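Local structure of 3-methylornithine synthase (Methanosarcina barkeri, 3T7V) at residues N62-F67 with S299-D304; D284-R289 with R329-M334; T30-E35 with L259-V264. The protein catalyses the radical, S-adenosylmethionine- and [4Fe-4S]-dependent isomerisation of L-lysine to (3R)-3-methyl-D-ornithine, a step in pyrrolysine biosynthesis. One frame throughout, in Å; residues are numbered along the deposited sequence.

Interaction 1: residues N62-F67 with S299-D304; sequences NCFIYF and SILPPD. With MD0 (5-amino-D-isoleucine), chain D.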
loop_
_atom_site.group_PDB
_atom_site.type_symbol
_atom_site.label_atom_id
_atom_site.label_comp_id
_atom_site.label_asym_id
_atom_site.label_seq_id
_atom_site.Cartn_x
_atom_site.Cartn_y
_atom_site.Cartn_z
ATOM N N ASN A 62 -8.511 -2.866 5.052
ATOM C CA ASN A 62 -7.273 -3.627 5.433
ATOM C C ASN A 62 -6.730 -3.019 6.705
ATOM O O ASN A 62 -6.459 -1.778 6.772
ATOM C CB ASN A 62 -6.255 -3.420 4.287
ATOM C CG ASN A 62 -5.051 -4.362 4.338
ATOM O OD1 ASN A 62 -5.018 -5.330 5.049
ATOM N ND2 ASN A 62 -4.084 -4.080 3.440
ATOM N N CYS A 63 -6.606 -3.855 7.724
ATOM C CA CYS A 63 -5.961 -3.370 8.981
ATOM C C CYS A 63 -4.460 -3.420 8.866
ATOM O O CYS A 63 -3.923 -4.279 8.217
ATOM C CB CYS A 63 -6.386 -4.296 10.058
ATOM S SG CYS A 63 -5.879 -3.816 11.713
ATOM N N PHE A 64 -3.775 -2.479 9.445
ATOM C CA PHE A 64 -2.317 -2.428 9.363
ATOM C C PHE A 64 -1.731 -2.699 10.732
ATOM O O PHE A 64 -1.973 -1.940 11.702
ATOM C CB PHE A 64 -1.958 -0.989 8.930
ATOM C CG PHE A 64 -0.461 -0.796 8.777
ATOM C CD1 PHE A 64 0.221 -1.565 7.832
ATOM C CD2 PHE A 64 0.254 0.106 9.555
ATOM C CE1 PHE A 64 1.603 -1.454 7.654
ATOM C CE2 PHE A 64 1.656 0.231 9.382
ATOM C CZ PHE A 64 2.301 -0.551 8.449
ATOM N N ILE A 65 -0.921 -3.731 10.828
ATOM C CA ILE A 65 -0.225 -4.129 12.084
ATOM C C ILE A 65 1.258 -4.098 11.858
ATOM O O ILE A 65 1.858 -5.047 11.291
ATOM C CB ILE A 65 -0.647 -5.525 12.552
ATOM C CG1 ILE A 65 -2.205 -5.608 12.730
ATOM C CG2 ILE A 65 0.057 -5.856 13.895
ATOM C CD1 ILE A 65 -2.634 -7.016 13.147
ATOM N N TYR A 66 1.849 -2.993 12.306
ATOM C CA TYR A 66 3.313 -2.800 12.169
ATOM C C TYR A 66 3.903 -3.417 13.429
ATOM O O TYR A 66 3.878 -2.819 14.508
ATOM C CB TYR A 66 3.558 -1.289 12.093
ATOM C CG TYR A 66 4.904 -0.861 11.544
ATOM C CD1 TYR A 66 5.926 -1.733 11.222
ATOM C CD2 TYR A 66 5.125 0.502 11.377
ATOM C CE1 TYR A 66 7.116 -1.296 10.656
ATOM C CE2 TYR A 66 6.321 0.964 10.839
ATOM C CZ TYR A 66 7.291 0.049 10.508
ATOM O OH TYR A 66 8.461 0.609 10.002
ATOM N N PHE A 67 4.333 -4.696 13.312
ATOM C CA PHE A 67 4.636 -5.505 14.510
ATOM C C PHE A 67 6.093 -5.416 14.990
ATOM O O PHE A 67 6.399 -5.825 16.076
ATOM C CB PHE A 67 4.243 -6.994 14.322
ATOM C CG PHE A 67 4.961 -7.721 13.235
ATOM C CD1 PHE A 67 4.413 -7.763 11.985
ATOM C CD2 PHE A 67 6.186 -8.350 13.453
ATOM C CE1 PHE A 67 5.061 -8.398 10.948
ATOM C CE2 PHE A 67 6.893 -8.984 12.436
ATOM C CZ PHE A 67 6.301 -9.024 11.137
ATOM N N SER A 299 -4.070 1.147 6.058
ATOM C CA SER A 299 -3.460 1.909 7.165
ATOM C C SER A 299 -4.506 2.237 8.238
ATOM O O SER A 299 -4.408 3.223 8.979
ATOM C CB SER A 299 -2.693 3.165 6.746
ATOM O OG SER A 299 -1.488 3.281 7.604
ATOM N N ILE A 300 -5.530 1.370 8.317
ATOM C CA ILE A 300 -6.519 1.432 9.400
ATOM C C ILE A 300 -5.850 0.731 10.577
ATOM O O ILE A 300 -5.343 -0.367 10.452
ATOM C CB ILE A 300 -7.805 0.685 9.004
ATOM C CG1 ILE A 300 -8.337 1.237 7.658
ATOM C CG2 ILE A 300 -8.796 0.831 10.155
ATOM C CD1 ILE A 300 -9.579 0.467 7.197
ATOM N N LEU A 301 -5.858 1.341 11.746
ATOM C CA LEU A 301 -5.229 0.687 12.887
ATOM C C LEU A 301 -6.220 -0.063 13.728
ATOM O O LEU A 301 -7.424 0.274 13.756
ATOM C CB LEU A 301 -4.564 1.742 13.769
ATOM C CG LEU A 301 -3.412 2.480 13.049
ATOM C CD1 LEU A 301 -2.777 3.576 13.911
ATOM C CD2 LEU A 301 -2.268 1.573 12.604
ATOM N N PRO A 302 -5.727 -1.109 14.440
ATOM C CA PRO A 302 -6.533 -1.812 15.416
ATOM C C PRO A 302 -7.140 -0.779 16.415
ATOM O O PRO A 302 -6.525 0.299 16.661
ATOM C CB PRO A 302 -5.465 -2.681 16.119
ATOM C CG PRO A 302 -4.449 -2.991 15.077
ATOM C CD PRO A 302 -4.344 -1.596 14.430
ATOM N N PRO A 303 -8.348 -1.094 16.958
ATOM C CA PRO A 303 -9.058 -0.249 17.937
ATOM C C PRO A 303 -8.147 0.064 19.146
ATOM O O PRO A 303 -7.589 -0.865 19.735
ATOM C CB PRO A 303 -10.251 -1.120 18.355
ATOM C CG PRO A 303 -10.561 -1.986 17.189
ATOM C CD PRO A 303 -9.208 -2.202 16.469
ATOM N N ASP A 304 -8.061 1.346 19.524
ATOM C CA ASP A 304 -7.020 1.897 20.407
ATOM C C ASP A 304 -5.778 1.949 19.575
ATOM O O ASP A 304 -5.647 2.766 18.672
ATOM C CB ASP A 304 -6.776 1.040 21.661
ATOM C CG ASP A 304 -5.277 0.801 21.933
ATOM O OD1 ASP A 304 -4.566 1.799 22.205
ATOM O OD2 ASP A 304 -4.842 -0.376 21.942
HETATM C C MD0 D . -0.373 1.673 4.287
HETATM N N MD0 D . 0.778 2.329 6.321
HETATM O O MD0 D . -1.143 0.847 3.756
HETATM C CA MD0 D . 0.518 1.227 5.402
HETATM C CB MD0 D . 1.860 0.671 4.837
HETATM C CD MD0 D . 2.750 -1.543 3.837
HETATM N NE MD0 D . 2.341 -2.736 3.108
HETATM C CG MD0 D . 1.548 -0.622 4.029
HETATM C CG2 MD0 D . 2.634 1.672 3.940
HETATM O OXT MD0 D . -0.307 2.858 3.937
HETATM O O HOH W 1 -3.340 -1.622 5.904
#
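F64 and S299 meet where their strands pair, CB of F64 lying 3.7 Å from CA of S299, and both reach the bound 5-amino-D-isoleucine. S299 OG accepts a hydrogen bond from the ligand N at 2.8 Å. The F64 ring spreads beside the ligand's carbon skeleton: ligand CA sits over one face, displaced toward the rim, and ring CE1 is 3.5 Å from ligand CB. At the ring's edge, CD2 of F64 touches CD2 of L301. An alanine here lacks the ring, which would probably leave ligand CA and CB without their flat neighbour and L301 CD2 without the edge it packs on.

Behind them, C63 and I300 form a parallel bridge. F64 N donates to I300 O at 2.8 Å, nearly straight (164°), and C63 CA adds a CH···O contact to the same oxygen. One step back, water accepts from S299 N at 2.9 Å and donates weakly to N62 O. The chain departs through P302, whose lack of an N-H suits the end of a ladder; C63 SG, anti to its backbone N (chi1 -174°), meets P302 CG at 3.7 Å.

Strands 58-68 and 296-300 are parallel neighbours in the TIM-type radical SAM barrel and line its ligand pocket: a hydroxyl accepts from an amino group of the bound product, an aromatic face lies against its carbon chain, and the backbone bond relates the two.

Interaction 2: residues D284-R289 with R329-M334; sequences DGMVLR and RRLEIM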
loop_
_atom_site.group_PDB
_atom_site.type_symbol
_atom_site.label_atom_id
_atom_site.label_comp_id
_atom_site.label_asym_id
_atom_site.label_seq_id
_atom_site.Cartn_x
_atom_site.Cartn_y
_atom_site.Cartn_z
ATOM N N ASP A 284 -9.850 12.289 5.964
ATOM C CA ASP A 284 -10.217 13.274 4.918
ATOM C C ASP A 284 -9.511 12.934 3.592
ATOM O O ASP A 284 -10.073 13.041 2.477
ATOM C CB ASP A 284 -9.806 14.704 5.331
ATOM C CG ASP A 284 -10.545 15.218 6.582
ATOM O OD1 ASP A 284 -11.668 14.721 6.897
ATOM O OD2 ASP A 284 -10.031 16.170 7.229
ATOM N N GLY A 285 -8.242 12.520 3.713
ATOM C CA GLY A 285 -7.469 12.155 2.527
ATOM C C GLY A 285 -8.057 10.900 1.870
ATOM O O GLY A 285 -7.995 10.717 0.637
ATOM N N MET A 286 -8.610 10.011 2.680
ATOM C CA MET A 286 -9.261 8.771 2.170
ATOM C C MET A 286 -10.404 9.132 1.220
ATOM O O MET A 286 -10.578 8.467 0.160
ATOM C CB MET A 286 -9.793 7.933 3.347
ATOM C CG MET A 286 -10.502 6.625 2.900
ATOM S SD MET A 286 -11.617 6.082 4.229
ATOM C CE MET A 286 -12.967 7.299 4.105
ATOM N N VAL A 287 -11.208 10.139 1.601
ATOM C CA VAL A 287 -12.311 10.554 0.759
ATOM C C VAL A 287 -11.792 10.970 -0.636
ATOM O O VAL A 287 -12.325 10.499 -1.658
ATOM C CB VAL A 287 -13.071 11.716 1.428
ATOM C CG1 VAL A 287 -14.238 12.167 0.525
ATOM C CG2 VAL A 287 -13.634 11.202 2.756
ATOM N N LEU A 288 -10.726 11.747 -0.674
ATOM C CA LEU A 288 -10.184 12.254 -1.930
ATOM C C LEU A 288 -9.662 11.082 -2.781
ATOM O O LEU A 288 -9.788 11.020 -4.028
ATOM C CB LEU A 288 -9.033 13.207 -1.625
ATOM C CG LEU A 288 -9.444 14.563 -0.999
ATOM C CD1 LEU A 288 -8.248 15.384 -0.535
ATOM C CD2 LEU A 288 -10.259 15.339 -2.013
ATOM N N ARG A 289 -9.043 10.139 -2.072
ATOM C CA ARG A 289 -8.399 8.968 -2.794
ATOM C C ARG A 289 -9.444 8.018 -3.306
ATOM O O ARG A 289 -9.338 7.533 -4.463
ATOM C CB ARG A 289 -7.411 8.249 -1.850
ATOM C CG ARG A 289 -6.140 9.096 -1.597
ATOM C CD ARG A 289 -5.456 8.803 -0.253
ATOM N NE ARG A 289 -4.174 9.531 -0.254
ATOM C CZ ARG A 289 -4.024 10.860 -0.022
ATOM N NH1 ARG A 289 -5.084 11.655 0.228
ATOM N NH2 ARG A 289 -2.802 11.399 -0.110
ATOM N N ARG A 329 -18.061 4.976 9.022
ATOM C CA ARG A 329 -18.983 6.160 9.165
ATOM C C ARG A 329 -18.760 7.082 7.981
ATOM O O ARG A 329 -19.734 7.588 7.398
ATOM C CB ARG A 329 -18.675 6.904 10.473
ATOM C CG ARG A 329 -19.396 8.251 10.629
ATOM C CD ARG A 329 -19.182 8.911 12.005
ATOM N NE ARG A 329 -19.821 10.235 12.053
ATOM C CZ ARG A 329 -19.779 11.083 13.088
ATOM N NH1 ARG A 329 -20.413 12.252 13.008
ATOM N NH2 ARG A 329 -19.104 10.777 14.199
ATOM N N ARG A 330 -17.471 7.370 7.656
ATOM C CA ARG A 330 -17.216 8.302 6.570
ATOM C C ARG A 330 -17.647 7.658 5.218
ATOM O O ARG A 330 -18.163 8.372 4.347
ATOM C CB ARG A 330 -15.735 8.746 6.545
ATOM C CG ARG A 330 -15.424 9.808 5.502
ATOM C CD ARG A 330 -16.037 11.175 5.848
ATOM N NE ARG A 330 -15.544 11.543 7.173
ATOM C CZ ARG A 330 -14.515 12.372 7.401
ATOM N NH1 ARG A 330 -13.858 12.922 6.382
ATOM N NH2 ARG A 330 -14.133 12.638 8.650
ATOM N N LEU A 331 -17.405 6.363 5.018
ATOM C CA LEU A 331 -17.873 5.730 3.739
ATOM C C LEU A 331 -19.404 5.914 3.615
ATOM O O LEU A 331 -19.888 6.141 2.496
ATOM C CB LEU A 331 -17.616 4.218 3.762
ATOM C CG LEU A 331 -16.099 3.955 3.807
ATOM C CD1 LEU A 331 -15.971 2.440 3.869
ATOM C CD2 LEU A 331 -15.427 4.418 2.527
ATOM N N GLU A 332 -20.142 5.726 4.722
ATOM C CA GLU A 332 -21.618 5.873 4.672
ATOM C C GLU A 332 -22.022 7.286 4.166
ATOM O O GLU A 332 -22.903 7.445 3.253
ATOM C CB GLU A 332 -22.218 5.562 6.026
ATOM C CG GLU A 332 -23.763 5.500 5.912
ATOM C CD GLU A 332 -24.494 5.350 7.247
ATOM O OE1 GLU A 332 -24.223 6.143 8.195
ATOM O OE2 GLU A 332 -25.371 4.448 7.340
ATOM N N ILE A 333 -21.367 8.306 4.724
ATOM C CA ILE A 333 -21.551 9.710 4.275
ATOM C C ILE A 333 -21.293 9.876 2.770
ATOM O O ILE A 333 -22.007 10.597 2.054
ATOM C CB ILE A 333 -20.626 10.617 5.104
ATOM C CG1 ILE A 333 -21.235 10.802 6.498
ATOM C CG2 ILE A 333 -20.369 11.938 4.405
ATOM C CD1 ILE A 333 -20.265 11.322 7.547
ATOM N N MET A 334 -20.292 9.132 2.283
ATOM C CA MET A 334 -19.926 9.183 0.861
ATOM C C MET A 334 -20.857 8.394 -0.008
ATOM O O MET A 334 -20.766 8.497 -1.216
ATOM C CB MET A 334 -18.520 8.593 0.641
ATOM C CG MET A 334 -17.429 9.434 1.216
ATOM S SD MET A 334 -15.915 8.502 0.899
ATOM C CE MET A 334 -15.772 8.716 -0.891
#
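D284 and R330 make the salt bridge between segments 284-289 and 329-334. R330 NH1 donates to D284 OD1 at 2.9 Å in an almost perfectly straight bond. The oxygen lies in the guanidinium plane, yet the carboxylate is turned 36° from that plane, and OD1 is 3.7 Å from R330 NH2, so the pairing is carried by a single nitrogen. R330 reaches it by folding: CD turns aside at chi2 (70°), and the chain bends again at chi3. Long, flexible arginine suits this place because its methylene part can pack while its charged end goes to the exposed aspartate.

The apolar contacts lie around that folded stem. V287 crosses R330 at about a right angle, with CG2 3.6 Å from CG of R330. M286 slides past the same arginine in the opposite direction, its CE 3.8 Å from R330 CG and also close to CD2 of L331. Farther along, M334 runs past V287, with SD 4.0 Å from V287 CG2. A compact branched valine can fit between the R330 stem and M334, whose flexible thioether follows its surface.

Within 284-289, R289 NH1 donates to G285 O at 3.1 Å from above the carbonyl plane, an oxygen that also accepts from R289 N. A CB at G285 would run into NH1. The arginine also forms salt bridges with E281 and E258.

The axes of segments 284-289 and 329-334 approach to 10.7 Å at 41°. Helix 278-291 is the crossover between parallel strands 275-277 and 296-300, while helix 324-334 precedes strand 337-338, which pairs with strand 58-68; the contact therefore joins two successive helices outside the sheet.

Interaction 3: residues T30-E35 with L259-V264; sequences TLLSLE and LKIISV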
loop_
_atom_site.group_PDB
_atom_site.type_symbol
_atom_site.label_atom_id
_atom_site.label_comp_id
_atom_site.label_asym_id
_atom_site.label_seq_id
_atom_site.Cartn_x
_atom_site.Cartn_y
_atom_site.Cartn_z
ATOM N N THR A 30 -0.485 13.219 -21.132
ATOM C CA THR A 30 -1.550 14.191 -21.076
ATOM C C THR A 30 -2.201 14.181 -19.695
ATOM O O THR A 30 -2.337 15.241 -19.055
ATOM C CB THR A 30 -2.532 13.879 -22.141
ATOM O OG1 THR A 30 -1.887 13.899 -23.406
ATOM C CG2 THR A 30 -3.755 14.897 -22.097
ATOM N N LEU A 31 -2.566 12.981 -19.228
ATOM C CA LEU A 31 -3.252 12.860 -17.916
ATOM C C LEU A 31 -2.368 13.319 -16.768
ATOM O O LEU A 31 -2.816 14.062 -15.837
ATOM C CB LEU A 31 -3.772 11.416 -17.708
ATOM C CG LEU A 31 -4.855 11.013 -18.739
ATOM C CD1 LEU A 31 -5.277 9.584 -18.440
ATOM C CD2 LEU A 31 -6.100 11.885 -18.718
ATOM N N LEU A 32 -1.090 12.949 -16.860
ATOM C CA LEU A 32 -0.158 13.329 -15.811
ATOM C C LEU A 32 0.187 14.810 -15.803
ATOM O O LEU A 32 0.727 15.323 -14.832
ATOM C CB LEU A 32 1.086 12.433 -15.827
ATOM C CG LEU A 32 0.816 10.953 -15.448
ATOM C CD1 LEU A 32 2.062 10.109 -15.802
ATOM C CD2 LEU A 32 0.437 10.779 -13.935
ATOM N N SER A 33 -0.077 15.544 -16.901
ATOM C CA SER A 33 0.281 16.970 -16.882
ATOM C C SER A 33 -0.970 17.832 -16.572
ATOM O O SER A 33 -0.892 19.043 -16.631
ATOM C CB SER A 33 1.031 17.379 -18.148
ATOM O OG SER A 33 0.212 17.103 -19.215
ATOM N N LEU A 34 -2.116 17.217 -16.235
ATOM C CA LEU A 34 -3.331 17.976 -15.988
ATOM C C LEU A 34 -3.134 18.847 -14.744
ATOM O O LEU A 34 -2.568 18.393 -13.747
ATOM C CB LEU A 34 -4.591 17.087 -15.822
ATOM C CG LEU A 34 -5.078 16.266 -16.985
ATOM C CD1 LEU A 34 -6.125 15.290 -16.481
ATOM C CD2 LEU A 34 -5.737 17.183 -17.984
ATOM N N GLU A 35 -3.557 20.104 -14.818
ATOM C CA GLU A 35 -3.297 21.053 -13.745
ATOM C C GLU A 35 -4.602 21.746 -13.314
ATOM O O GLU A 35 -4.763 22.099 -12.129
ATOM C CB GLU A 35 -2.250 22.075 -14.244
ATOM C CG GLU A 35 -2.011 23.265 -13.322
ATOM C CD GLU A 35 -0.886 24.160 -13.813
ATOM O OE1 GLU A 35 0.270 23.900 -13.414
ATOM O OE2 GLU A 35 -1.152 25.099 -14.606
ATOM N N LEU A 259 -3.369 11.821 -6.128
ATOM C CA LEU A 259 -4.713 11.619 -6.644
ATOM C C LEU A 259 -4.766 11.416 -8.137
ATOM O O LEU A 259 -5.480 10.569 -8.647
ATOM C CB LEU A 259 -5.624 12.794 -6.261
ATOM C CG LEU A 259 -5.616 13.210 -4.779
ATOM C CD1 LEU A 259 -6.587 14.411 -4.701
ATOM C CD2 LEU A 259 -6.128 12.026 -3.972
ATOM N N LYS A 260 -3.968 12.218 -8.863
ATOM C CA LYS A 260 -3.858 12.050 -10.317
ATOM C C LYS A 260 -3.350 10.644 -10.663
ATOM O O LYS A 260 -3.828 9.991 -11.567
ATOM C CB LYS A 260 -2.871 13.139 -10.860
ATOM C CG LYS A 260 -2.795 13.294 -12.344
ATOM C CD LYS A 260 -2.468 14.802 -12.726
ATOM C CE LYS A 260 -1.317 15.278 -11.907
ATOM N NZ LYS A 260 -0.708 16.447 -12.628
ATOM N N ILE A 261 -2.353 10.176 -9.910
ATOM C CA ILE A 261 -1.789 8.903 -10.276
ATOM C C ILE A 261 -2.727 7.763 -9.902
ATOM O O ILE A 261 -2.794 6.761 -10.589
ATOM C CB ILE A 261 -0.408 8.699 -9.633
ATOM C CG1 ILE A 261 0.582 9.742 -10.274
ATOM C CG2 ILE A 261 0.177 7.275 -9.817
ATOM C CD1 ILE A 261 1.817 9.843 -9.445
ATOM N N ILE A 262 -3.483 7.910 -8.793
ATOM C CA ILE A 262 -4.553 6.899 -8.464
ATOM C C ILE A 262 -5.537 6.750 -9.629
ATOM O O ILE A 262 -5.899 5.644 -10.015
ATOM C CB ILE A 262 -5.272 7.206 -7.149
ATOM C CG1 ILE A 262 -4.364 6.932 -5.969
ATOM C CG2 ILE A 262 -6.557 6.392 -7.055
ATOM C CD1 ILE A 262 -4.938 7.469 -4.674
ATOM N N SER A 263 -5.954 7.930 -10.158
ATOM C CA SER A 263 -6.909 7.844 -11.285
ATOM C C SER A 263 -6.267 7.191 -12.497
ATOM O O SER A 263 -6.889 6.364 -13.141
ATOM C CB SER A 263 -7.392 9.215 -11.674
ATOM O OG SER A 263 -8.066 9.829 -10.591
ATOM N N VAL A 264 -5.004 7.517 -12.784
ATOM C CA VAL A 264 -4.341 6.884 -13.918
ATOM C C VAL A 264 -4.189 5.378 -13.663
ATOM O O VAL A 264 -4.399 4.549 -14.568
ATOM C CB VAL A 264 -2.953 7.557 -14.138
ATOM C CG1 VAL A 264 -2.161 6.747 -15.136
ATOM C CG2 VAL A 264 -3.195 8.973 -14.710
#
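K260 reaches the 30-35 segment by leaving its helix with CG anti to the backbone N (chi1 -170°) and then bending at chi2 and chi3, the latter (48°) setting CE. On the way CD lies 3.2 Å from L31 O. The ammonium then donates to L32 O at 2.9 Å, from well above that carbonyl's plane (56°), and to L34 O at 2.9 Å, within the plane; N255 O is a third acceptor. Three carbonyls thus satisfy a buried nitrogen, and a positive charge beside the closing turn of helix 25-32 would probably be favoured by the helix dipole. Lysine suits the place because its long chain spans from one helix to carbonyls at the end of the other, with an ammonium that can serve several of them.

Around this, aliphatic groups interlock. L32 CD2 packs 3.8 Å from I261 CG1 and 4.1 Å from V264 CG2, crossing the valine at about a right angle, while L31 CB meets V264 CG2 at 3.9 Å. L32 also touches T219 and I220 of helix 216-228.

The arrangement belongs to the outer helical layer of the TIM-type radical SAM barrel: helix 258-268 links strands 233-238 and 275-277, and N-terminal helix 25-32 packs against it from outside.

Overall arrangement
Interaction 1 is wholly buried and is the one of the three that touches the bound methylornithine, the reaction product, through paired strands; interaction 2 joins two helices, and interaction 3 a helix to the end of another and the turn after it. Helix 278-291 and strand 296-300 follow one another, so interactions 1 and 2 share neighbouring elements, although their nearest atoms stay about 7 Å apart. Interactions 2 and 3 do touch, R289 packing on L259 and I262. Chemistry follows place: interaction 1 relies on backbone and ligand bonds, partly buried interaction 2 on a salt bridge at its exposed margin, and buried interaction 3 on an ammonium held by carbonyls beside aliphatic packing.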